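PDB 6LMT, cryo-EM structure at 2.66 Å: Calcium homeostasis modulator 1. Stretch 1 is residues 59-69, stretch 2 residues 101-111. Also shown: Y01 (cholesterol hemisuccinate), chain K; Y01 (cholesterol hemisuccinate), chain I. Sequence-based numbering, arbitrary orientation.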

# COMPACT_ATOMS: atom_id res chain seq x y z
N PRO A 59 13.82 16.73 -27.63
CA PRO A 59 13.65 15.48 -26.87
C PRO A 59 13.22 14.28 -27.70
O PRO A 59 13.64 13.18 -27.36
CB PRO A 59 12.61 15.86 -25.81
CG PRO A 59 12.74 17.25 -25.66
CD PRO A 59 13.01 17.78 -26.99
N PRO A 60 12.41 14.40 -28.78
CA PRO A 60 12.25 13.22 -29.64
C PRO A 60 13.51 12.73 -30.33
O PRO A 60 13.64 11.52 -30.51
CB PRO A 60 11.21 13.70 -30.66
CG PRO A 60 10.45 14.59 -29.96
CD PRO A 60 11.34 15.35 -29.11
N ILE A 61 14.42 13.61 -30.73
CA ILE A 61 15.70 13.18 -31.30
C ILE A 61 16.51 12.42 -30.26
O ILE A 61 17.13 11.40 -30.56
CB ILE A 61 16.47 14.39 -31.85
CG1 ILE A 61 15.71 15.02 -33.00
CG2 ILE A 61 17.84 14.02 -32.30
CD1 ILE A 61 16.24 16.35 -33.39
N TRP A 62 16.47 12.88 -29.02
CA TRP A 62 17.21 12.22 -27.96
C TRP A 62 16.61 10.87 -27.58
O TRP A 62 17.35 9.92 -27.34
CB TRP A 62 17.31 13.14 -26.75
CG TRP A 62 17.98 12.48 -25.64
CD1 TRP A 62 19.28 12.16 -25.54
CD2 TRP A 62 17.34 11.94 -24.51
NE1 TRP A 62 19.51 11.48 -24.38
CE2 TRP A 62 18.32 11.33 -23.73
CE3 TRP A 62 16.02 11.93 -24.07
CZ2 TRP A 62 18.03 10.73 -22.54
CZ3 TRP A 62 15.74 11.33 -22.92
CH2 TRP A 62 16.72 10.73 -22.17
N PHE A 63 15.28 10.76 -27.53
CA PHE A 63 14.65 9.47 -27.28
C PHE A 63 14.86 8.50 -28.43
O PHE A 63 14.86 7.28 -28.21
CB PHE A 63 13.14 9.63 -27.03
CG PHE A 63 12.79 10.08 -25.65
CD1 PHE A 63 12.97 9.23 -24.58
CD2 PHE A 63 12.21 11.30 -25.43
CE1 PHE A 63 12.64 9.63 -23.32
CE2 PHE A 63 11.90 11.70 -24.18
CZ PHE A 63 12.10 10.88 -23.13
N PHE A 64 15.05 9.00 -29.64
CA PHE A 64 15.33 8.14 -30.78
C PHE A 64 16.74 7.57 -30.70
O PHE A 64 16.94 6.37 -30.93
CB PHE A 64 15.13 8.94 -32.06
CG PHE A 64 15.36 8.17 -33.30
CD1 PHE A 64 14.50 7.16 -33.67
CD2 PHE A 64 16.41 8.48 -34.13
CE1 PHE A 64 14.70 6.46 -34.83
CE2 PHE A 64 16.61 7.78 -35.29
CZ PHE A 64 15.75 6.77 -35.64
N LEU A 65 17.73 8.41 -30.38
CA LEU A 65 19.10 7.93 -30.21
C LEU A 65 19.22 7.00 -29.02
O LEU A 65 20.04 6.08 -29.04
CB LEU A 65 20.04 9.11 -30.00
CG LEU A 65 20.38 10.03 -31.14
CD1 LEU A 65 21.20 11.14 -30.56
CD2 LEU A 65 21.16 9.26 -32.16
N LEU A 66 18.45 7.24 -27.98
CA LEU A 66 18.47 6.39 -26.81
C LEU A 66 17.90 5.02 -27.11
O LEU A 66 18.27 4.04 -26.46
CB LEU A 66 17.69 7.07 -25.69
CG LEU A 66 17.73 6.51 -24.30
CD1 LEU A 66 19.13 6.60 -23.82
CD2 LEU A 66 16.83 7.31 -23.43
N GLY A 67 17.01 4.91 -28.09
CA GLY A 67 16.58 3.61 -28.54
C GLY A 67 17.65 2.84 -29.27
O GLY A 67 17.69 1.61 -29.20
N PHE A 68 18.52 3.53 -29.99
CA PHE A 68 19.67 2.87 -30.62
C PHE A 68 20.75 2.49 -29.62
O PHE A 68 21.42 1.48 -29.81
CB PHE A 68 20.28 3.78 -31.68
CG PHE A 68 19.48 3.87 -32.92
CD1 PHE A 68 18.64 2.87 -33.30
CD2 PHE A 68 19.55 5.00 -33.70
CE1 PHE A 68 17.91 2.96 -34.45
CE2 PHE A 68 18.81 5.09 -34.85
CZ PHE A 68 17.99 4.06 -35.22
N VAL A 69 20.95 3.29 -28.58
CA VAL A 69 21.97 2.99 -27.59
C VAL A 69 21.56 1.81 -26.72
O VAL A 69 22.38 0.95 -26.39
CB VAL A 69 22.27 4.26 -26.77
CG1 VAL A 69 23.17 3.97 -25.61
CG2 VAL A 69 22.91 5.28 -27.64
CAA Y01 K . 8.29 11.82 -34.07
CBA Y01 K . 7.63 10.85 -35.04
CAB Y01 K . 7.95 11.24 -36.47
CAN Y01 K . 8.04 9.42 -34.75
CAJ Y01 K . 7.57 8.37 -35.73
CAO Y01 K . 6.13 7.98 -35.56
CBB Y01 K . 5.66 6.76 -36.37
CAC Y01 K . 6.09 6.90 -37.83
CBE Y01 K . 6.12 5.45 -35.68
CAP Y01 K . 5.85 5.51 -34.15
CAQ Y01 K . 5.59 4.07 -33.67
CBG Y01 K . 5.98 3.22 -34.87
CBI Y01 K . 5.52 4.06 -36.08
CAE Y01 K . 4.00 4.18 -36.17
CAU Y01 K . 6.10 3.36 -37.32
CAS Y01 K . 5.63 1.91 -37.42
CBF Y01 K . 6.01 1.08 -36.18
CBD Y01 K . 5.55 1.76 -34.88
CAK Y01 K . 6.14 1.02 -33.68
CAI Y01 K . 6.09 -0.47 -33.83
CAZ Y01 K . 5.73 -1.11 -34.93
CAV Y01 K . 5.54 -2.61 -34.94
CBH Y01 K . 5.48 -0.38 -36.26
CAD Y01 K . 3.98 -0.43 -36.56
CAT Y01 K . 6.26 -1.14 -37.36
CAR Y01 K . 5.99 -2.64 -37.37
CBC Y01 K . 6.33 -3.28 -36.05
OAW Y01 K . 5.93 -4.68 -36.12
CAY Y01 K . 6.47 -5.58 -35.30
OAG Y01 K . 7.27 -5.31 -34.45
CAM Y01 K . 5.99 -6.97 -35.60
CAL Y01 K . 6.54 -8.10 -34.74
CAX Y01 K . 5.85 -8.28 -33.40
OAH Y01 K . 4.68 -8.69 -33.40
OAF Y01 K . 6.49 -8.02 -32.36
CAA Y01 I . 14.34 17.85 -13.03
CBA Y01 I . 13.73 16.82 -13.96
CAB Y01 I . 13.24 17.47 -15.24
CAN Y01 I . 14.73 15.70 -14.26
CAJ Y01 I . 14.35 14.75 -15.37
CAO Y01 I . 15.44 13.73 -15.66
CBB Y01 I . 16.04 13.73 -17.08
CAC Y01 I . 16.03 15.14 -17.65
CBE Y01 I . 17.47 13.15 -17.10
CAP Y01 I . 18.22 13.33 -15.76
CAQ Y01 I . 19.35 12.29 -15.75
CBG Y01 I . 19.35 11.80 -17.19
CBI Y01 I . 17.83 11.69 -17.48
CAE Y01 I . 17.11 10.69 -16.58
CAU Y01 I . 17.67 11.24 -18.92
CAS Y01 I . 18.39 9.91 -19.13
CBF Y01 I . 19.91 10.09 -18.98
CBD Y01 I . 20.28 10.66 -17.60
CAK Y01 I . 21.72 11.15 -17.69
CAI Y01 I . 22.62 10.19 -18.40
CAZ Y01 I . 22.21 9.08 -19.00
CAV Y01 I . 23.20 8.02 -19.46
CBH Y01 I . 20.74 8.81 -19.28
CAD Y01 I . 20.28 7.63 -18.40
CAT Y01 I . 20.62 8.43 -20.77
CAR Y01 I . 21.53 7.26 -21.15
CBC Y01 I . 22.98 7.58 -20.89
OAW Y01 I . 23.80 6.40 -21.20
CAY Y01 I . 23.45 5.17 -20.79
OAG Y01 I . 23.16 4.86 -19.67
CAM Y01 I . 23.45 4.20 -21.94
CAL Y01 I . 24.41 3.03 -21.93
CAX Y01 I . 23.84 1.72 -21.43
OAH Y01 I . 23.74 1.54 -20.20
OAF Y01 I . 23.48 0.88 -22.28
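Stretch 2 101-111: SITQRSLIAPA

The contact between the two stretches is mainly apolar, and Phe64 lies at its centre. Phe64 CD1 is 3.6 Å from Leu107 CD2, and Phe64 CB is 4.0 Å from Pro110 CG. The CA-to-CB bond of Phe64 points sideways, but its end comes nearer to stretch 2; chi1 is t. Pro110 also packs against Pro60, with 3.9 Å between Pro60 CB and Pro110 CB. Pro60 CA and Pro110 CA are 4.2 Å apart, so the backbones come close here. Phe63 CB points toward stretch 2 and is 4.0 Å from both Ala109 CB and Pro110 CD. The end of its side chain leads away.

Stretch 1 is helical throughout. Stretch 2 is helical over 101-105 and again over 108-111. A type I beta turn from Arg105 to Ile108 joins these parts. The helix 101-105 runs roughly against helix 59-69, at a crossing angle of 137°, and the axes approach to 9.4 Å.

Near this helix, Phe68 packs against Ile102, with Phe68 CD1 3.6 Å from Ile102 CG2. The methyl lies at the ring edge. Phe68 CZ is 3.9 Å from Thr103 OG1, also at the edge.

Ser106 marks the polar side of the contact. Ser106 O lies at the edge of the Phe64 ring, 3.4 Å from Phe64 CD1. The CA-to-CB bond of Ser106 points toward stretch 1, and Ser106 OG is 3.5 Å from Gly67 C. Gly67 CA and Ser106 CA are 4.7 Å apart. A CB on Gly67 would clash with Ser106 OG, so the absent side chain leaves room for the hydroxyl. Ser106 OG donates a hydrogen bond to Ile102 O at 2.8 Å, within its own stretch. No hydrogen bond crosses between the stretches.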

# COMPACT_ATOMS: atom_id res chain seq x y z
N SER A 101 13.89 -2.81 -38.39
CA SER A 101 13.27 -3.28 -37.16
C SER A 101 13.68 -2.46 -35.95
O SER A 101 12.85 -2.13 -35.10
CB SER A 101 13.64 -4.75 -36.94
OG SER A 101 13.20 -5.20 -35.68
N ILE A 102 14.97 -2.12 -35.86
CA ILE A 102 15.47 -1.32 -34.75
C ILE A 102 14.92 0.10 -34.84
O ILE A 102 14.56 0.70 -33.82
CB ILE A 102 17.01 -1.34 -34.75
CG1 ILE A 102 17.52 -2.75 -34.56
CG2 ILE A 102 17.55 -0.51 -33.65
CD1 ILE A 102 19.00 -2.88 -34.77
N THR A 103 14.83 0.64 -36.05
CA THR A 103 14.36 2.01 -36.25
C THR A 103 12.89 2.16 -35.88
O THR A 103 12.51 3.14 -35.24
CB THR A 103 14.59 2.41 -37.70
OG1 THR A 103 15.98 2.30 -38.00
CG2 THR A 103 14.14 3.81 -37.97
N GLN A 104 12.07 1.17 -36.23
CA GLN A 104 10.64 1.26 -35.95
C GLN A 104 10.33 1.14 -34.47
O GLN A 104 9.39 1.78 -33.99
CB GLN A 104 9.90 0.19 -36.74
CG GLN A 104 9.80 0.53 -38.20
CD GLN A 104 9.35 -0.64 -39.02
OE1 GLN A 104 9.24 -1.75 -38.52
NE2 GLN A 104 9.11 -0.40 -40.30
N ARG A 105 11.09 0.36 -33.72
CA ARG A 105 10.87 0.33 -32.28
C ARG A 105 11.46 1.54 -31.58
O ARG A 105 11.05 1.85 -30.46
CB ARG A 105 11.45 -0.95 -31.69
CG ARG A 105 10.78 -2.19 -32.21
CD ARG A 105 11.47 -3.43 -31.70
NE ARG A 105 12.84 -3.51 -32.19
CZ ARG A 105 13.71 -4.43 -31.80
NH1 ARG A 105 13.34 -5.36 -30.93
NH2 ARG A 105 14.94 -4.44 -32.29
N SER A 106 12.41 2.22 -32.20
CA SER A 106 13.01 3.39 -31.60
C SER A 106 12.20 4.65 -31.82
O SER A 106 12.59 5.70 -31.32
CB SER A 106 14.41 3.60 -32.16
OG SER A 106 15.24 2.53 -31.78
N LEU A 107 11.09 4.57 -32.54
CA LEU A 107 10.23 5.70 -32.81
C LEU A 107 9.01 5.77 -31.91
O LEU A 107 8.19 6.66 -32.08
CB LEU A 107 9.78 5.69 -34.27
CG LEU A 107 10.82 6.05 -35.31
CD1 LEU A 107 10.27 5.83 -36.68
CD2 LEU A 107 11.19 7.48 -35.15
N ILE A 108 8.89 4.86 -30.95
CA ILE A 108 7.72 4.84 -30.09
C ILE A 108 7.79 5.94 -29.04
O ILE A 108 6.86 6.72 -28.88
CB ILE A 108 7.55 3.45 -29.45
CG1 ILE A 108 7.22 2.45 -30.54
CG2 ILE A 108 6.47 3.45 -28.42
CD1 ILE A 108 7.25 1.03 -30.09
N ALA A 109 8.89 6.01 -28.30
CA ALA A 109 9.13 7.06 -27.33
C ALA A 109 9.22 8.48 -27.92
O ALA A 109 8.79 9.41 -27.25
CB ALA A 109 10.39 6.74 -26.52
N PRO A 110 9.78 8.71 -29.13
CA PRO A 110 9.56 10.02 -29.76
C PRO A 110 8.12 10.35 -30.05
O PRO A 110 7.72 11.50 -29.90
CB PRO A 110 10.37 9.91 -31.05
CG PRO A 110 11.38 9.01 -30.76
CD PRO A 110 10.85 8.00 -29.86
N ALA A 111 7.33 9.37 -30.48
CA ALA A 111 5.93 9.62 -30.79
C ALA A 111 5.11 9.86 -29.53
O ALA A 111 4.17 10.66 -29.56
CB ALA A 111 5.36 8.46 -31.59